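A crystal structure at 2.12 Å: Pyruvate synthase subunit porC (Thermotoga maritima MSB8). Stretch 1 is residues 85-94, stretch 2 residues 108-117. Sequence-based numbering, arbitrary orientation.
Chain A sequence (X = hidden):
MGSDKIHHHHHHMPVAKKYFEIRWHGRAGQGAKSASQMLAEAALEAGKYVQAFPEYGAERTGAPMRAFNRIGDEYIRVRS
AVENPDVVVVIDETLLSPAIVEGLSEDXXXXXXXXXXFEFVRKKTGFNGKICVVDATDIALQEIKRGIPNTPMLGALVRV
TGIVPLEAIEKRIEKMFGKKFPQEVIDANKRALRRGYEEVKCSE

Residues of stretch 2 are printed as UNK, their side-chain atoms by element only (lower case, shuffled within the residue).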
# COMPACT_ATOMS: atom_id res chain seq x y z
N PRO A 85 -2.17 -7.08 11.82
CA PRO A 85 -1.44 -7.02 10.57
C PRO A 85 0.08 -6.96 10.72
O PRO A 85 0.61 -6.40 11.67
CB PRO A 85 -1.94 -5.73 9.96
CG PRO A 85 -2.21 -4.87 11.12
CD PRO A 85 -2.78 -5.79 12.16
N ASP A 86 0.75 -7.52 9.73
CA ASP A 86 2.20 -7.47 9.63
C ASP A 86 2.64 -6.12 9.10
O ASP A 86 3.77 -5.69 9.38
CB ASP A 86 2.69 -8.58 8.69
CG ASP A 86 2.42 -9.99 9.25
OD1 ASP A 86 2.97 -10.30 10.33
OD2 ASP A 86 1.68 -10.78 8.62
N VAL A 87 1.73 -5.44 8.38
CA VAL A 87 2.03 -4.14 7.79
C VAL A 87 0.77 -3.33 7.73
O VAL A 87 -0.27 -3.86 7.41
CB VAL A 87 2.52 -4.25 6.30
CG1 VAL A 87 2.81 -2.89 5.68
CG2 VAL A 87 3.81 -5.13 6.22
N VAL A 88 0.88 -2.05 8.07
CA VAL A 88 -0.23 -1.10 7.99
C VAL A 88 0.21 -0.08 6.99
O VAL A 88 1.33 0.41 7.06
CB VAL A 88 -0.57 -0.45 9.38
CG1 VAL A 88 -1.53 0.70 9.24
CG2 VAL A 88 -1.16 -1.51 10.35
N VAL A 89 -0.68 0.23 6.04
CA VAL A 89 -0.40 1.09 4.91
C VAL A 89 -1.40 2.22 4.97
O VAL A 89 -2.59 1.99 4.97
CB VAL A 89 -0.58 0.35 3.56
CG1 VAL A 89 -0.32 1.27 2.41
CG2 VAL A 89 0.32 -0.86 3.49
N VAL A 90 -0.92 3.45 5.07
CA VAL A 90 -1.80 4.60 5.22
C VAL A 90 -1.56 5.49 4.01
O VAL A 90 -0.56 6.15 3.91
CB VAL A 90 -1.55 5.33 6.57
CG1 VAL A 90 -2.35 6.61 6.67
CG2 VAL A 90 -1.90 4.39 7.74
N ILE A 91 -2.51 5.50 3.09
CA ILE A 91 -2.31 6.21 1.85
C ILE A 91 -2.77 7.65 1.93
O ILE A 91 -2.65 8.39 0.93
CB ILE A 91 -2.96 5.47 0.63
CG1 ILE A 91 -4.48 5.52 0.65
CG2 ILE A 91 -2.48 4.02 0.56
CD1 ILE A 91 -5.07 4.96 -0.61
N ASP A 92 -3.32 8.06 3.09
CA ASP A 92 -3.69 9.47 3.32
C ASP A 92 -3.21 9.91 4.70
O ASP A 92 -3.82 9.52 5.69
CB ASP A 92 -5.19 9.64 3.19
CG ASP A 92 -5.64 11.07 3.46
OD1 ASP A 92 -4.85 11.89 3.98
OD2 ASP A 92 -6.79 11.37 3.14
N GLU A 93 -2.15 10.73 4.77
CA GLU A 93 -1.50 11.07 6.07
C GLU A 93 -2.49 11.57 7.11
O GLU A 93 -2.35 11.41 8.31
CB GLU A 93 -0.35 12.08 5.90
CG GLU A 93 -0.73 13.39 5.21
CD GLU A 93 0.35 14.46 5.31
OE1 GLU A 93 1.48 14.30 4.73
OE2 GLU A 93 0.04 15.48 5.98
N THR A 94 -3.52 12.20 6.58
CA THR A 94 -4.60 12.73 7.35
C THR A 94 -5.30 11.75 8.26
O THR A 94 -5.89 12.15 9.26
CB THR A 94 -5.59 13.28 6.39
OG1 THR A 94 -5.41 14.69 6.38
CG2 THR A 94 -6.94 12.93 6.78
N UNK A 108 6.79 -5.18 12.90
CA UNK A 108 5.98 -4.89 11.72
C UNK A 108 6.32 -3.54 11.10
O UNK A 108 7.18 -2.84 11.63
N UNK A 109 5.63 -3.18 10.00
CA UNK A 109 5.94 -1.96 9.25
C UNK A 109 4.75 -1.04 9.14
O UNK A 109 3.65 -1.47 8.90
c UNK A 109 7.70 -3.07 7.80
c UNK A 109 8.26 -3.41 6.44
c UNK A 109 6.39 -2.27 7.78
c UNK A 109 6.56 -0.99 6.96
N UNK A 110 5.01 0.24 9.31
CA UNK A 110 4.00 1.25 9.06
C UNK A 110 4.50 1.98 7.82
O UNK A 110 5.58 2.58 7.84
c UNK A 110 2.93 4.06 11.52
c UNK A 110 1.56 3.05 9.64
c UNK A 110 3.84 2.17 10.26
c UNK A 110 2.96 3.39 10.14
N UNK A 111 3.74 1.88 6.74
CA UNK A 111 4.09 2.49 5.46
C UNK A 111 3.09 3.62 5.23
O UNK A 111 1.87 3.42 5.38
c UNK A 111 4.14 1.91 2.90
c UNK A 111 3.83 0.77 1.92
c UNK A 111 5.47 2.60 2.62
c UNK A 111 4.04 1.41 4.35
N UNK A 112 3.60 4.81 4.88
CA UNK A 112 2.77 6.03 4.77
C UNK A 112 3.10 6.87 3.54
O UNK A 112 4.25 7.01 3.15
c UNK A 112 1.78 8.00 6.08
c UNK A 112 2.86 6.92 6.06
c UNK A 112 2.73 6.07 7.33
N UNK A 113 2.05 7.43 2.94
CA UNK A 113 2.13 8.35 1.81
C UNK A 113 2.20 9.69 2.46
O UNK A 113 1.19 10.21 2.95
o UNK A 113 1.77 9.88 -0.59
c UNK A 113 0.86 8.27 0.93
c UNK A 113 0.77 9.40 -0.09
n UNK A 113 -0.46 9.79 -0.44
N UNK A 114 3.39 10.25 2.52
CA UNK A 114 3.55 11.50 3.21
C UNK A 114 4.79 12.16 2.78
O UNK A 114 5.77 11.50 2.45
c UNK A 114 3.64 11.28 4.73
c UNK A 114 4.93 10.51 5.12
o UNK A 114 3.58 12.55 5.39
N UNK A 115 4.77 13.48 2.80
CA UNK A 115 5.98 14.27 2.56
C UNK A 115 6.71 14.59 3.87
O UNK A 115 7.78 15.16 3.85
c UNK A 115 5.67 15.56 1.80
c UNK A 115 6.92 16.09 1.16
c UNK A 115 5.01 16.59 2.74
N UNK A 116 6.13 14.22 5.01
CA UNK A 116 6.73 14.45 6.31
C UNK A 116 7.69 13.31 6.70
O UNK A 116 7.94 12.41 5.89
c UNK A 116 4.88 15.98 6.91
n UNK A 116 1.53 17.55 7.72
c UNK A 116 5.64 14.71 7.32
c UNK A 116 3.69 16.30 7.77
c UNK A 116 2.94 17.52 7.21
N UNK A 117 8.26 13.40 7.90
CA UNK A 117 9.36 12.50 8.34
C UNK A 117 8.91 11.49 9.38
O UNK A 117 7.79 11.56 9.90
c UNK A 117 10.16 14.09 10.19
c UNK A 117 10.54 13.31 8.92
o UNK A 117 8.96 14.32 10.46
o UNK A 117 11.08 14.50 10.92
O HOH W 1 -1.04 11.65 2.45

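Position 108 has no side-chain atoms. Its CA lies 3.3 Å from Asp-86 O, and an ideal CB would sit 2.9 Å from that same oxygen, a clash. The residue is Gly-108.

Position 109 carries four carbons, forked at the first, with one arm two carbons long. Its CB lies 4.2 Å from Val-87 CG2, on the face the two residues share. That is isoleucine, Ile-109. Its N donates to Asp-86 O at 3.2 Å, and its O accepts from Val-88 N at 2.9 Å.

Position 110 also has four carbons, but the fork comes at the second. One tip reaches Val-88 and Val-90. This is leucine, Leu-110. Its CD1 is 3.9 Å from Val-88 CG1 and 4.2 Å from Val-90 CG2.

Position 111 repeats that pattern: four carbons, forked at the second, with a branch near Val-89. It is Leu-111. Its CD2 lies 4.2 Å from Val-89 CG2. Its N donates to Val-88 O at 2.8 Å, and its O accepts from Val-90 N at 2.8 Å.

Position 112 has three carbons, one carrying the other two, packed against Val-90. The shape fits valine, Val-112. Its CG1 is 4.3 Å from Val-90 CB.

Position 113 has two carbons, the second carrying one oxygen and one nitrogen. The nitrogen faces the carbonyl of Ile-91. This amide is Asn-113. Its ND2 donates to Ile-91 O at 2.9 Å, while its backbone N donates to Val-90 O at 3.1 Å.

Position 114 has one carbon bearing an oxygen and a carbon. The oxygen meets the carboxylate of Glu-93. It is Thr-114, whose OG1 donates to Glu-93 OE1 at 2.8 Å.

Position 115 has three carbons, one carrying two. None comes within 4.5 Å of stretch 1. It is Val-115, exposed.

Position 116 is a row of four carbons ending in nitrogen, which reaches Glu-93. It is Lys-116; its NZ forms a salt bridge with Glu-93 OE2 at 3.1 Å.

Position 117 has two carbons, the second carrying two oxygens, and touches nothing on stretch 1. It is Asp-117, the N-cap of a helix that follows.

The contact is a parallel strand pairing. Backbone hydrogen bonds set the register, while apolar side chains pack on both faces: Val-87 and Val-89 with Ile-109 and Leu-111, Val-88 and Val-90 with Leu-110 and Val-112. Beyond the strands, polar groups take over. Glu-93 holds Thr-114 and Lys-116, and water 1 links Glu-93 N to Asn-113 O, 2.7 Å from each.

Stretch 2 108-117: GILLVNTVKD
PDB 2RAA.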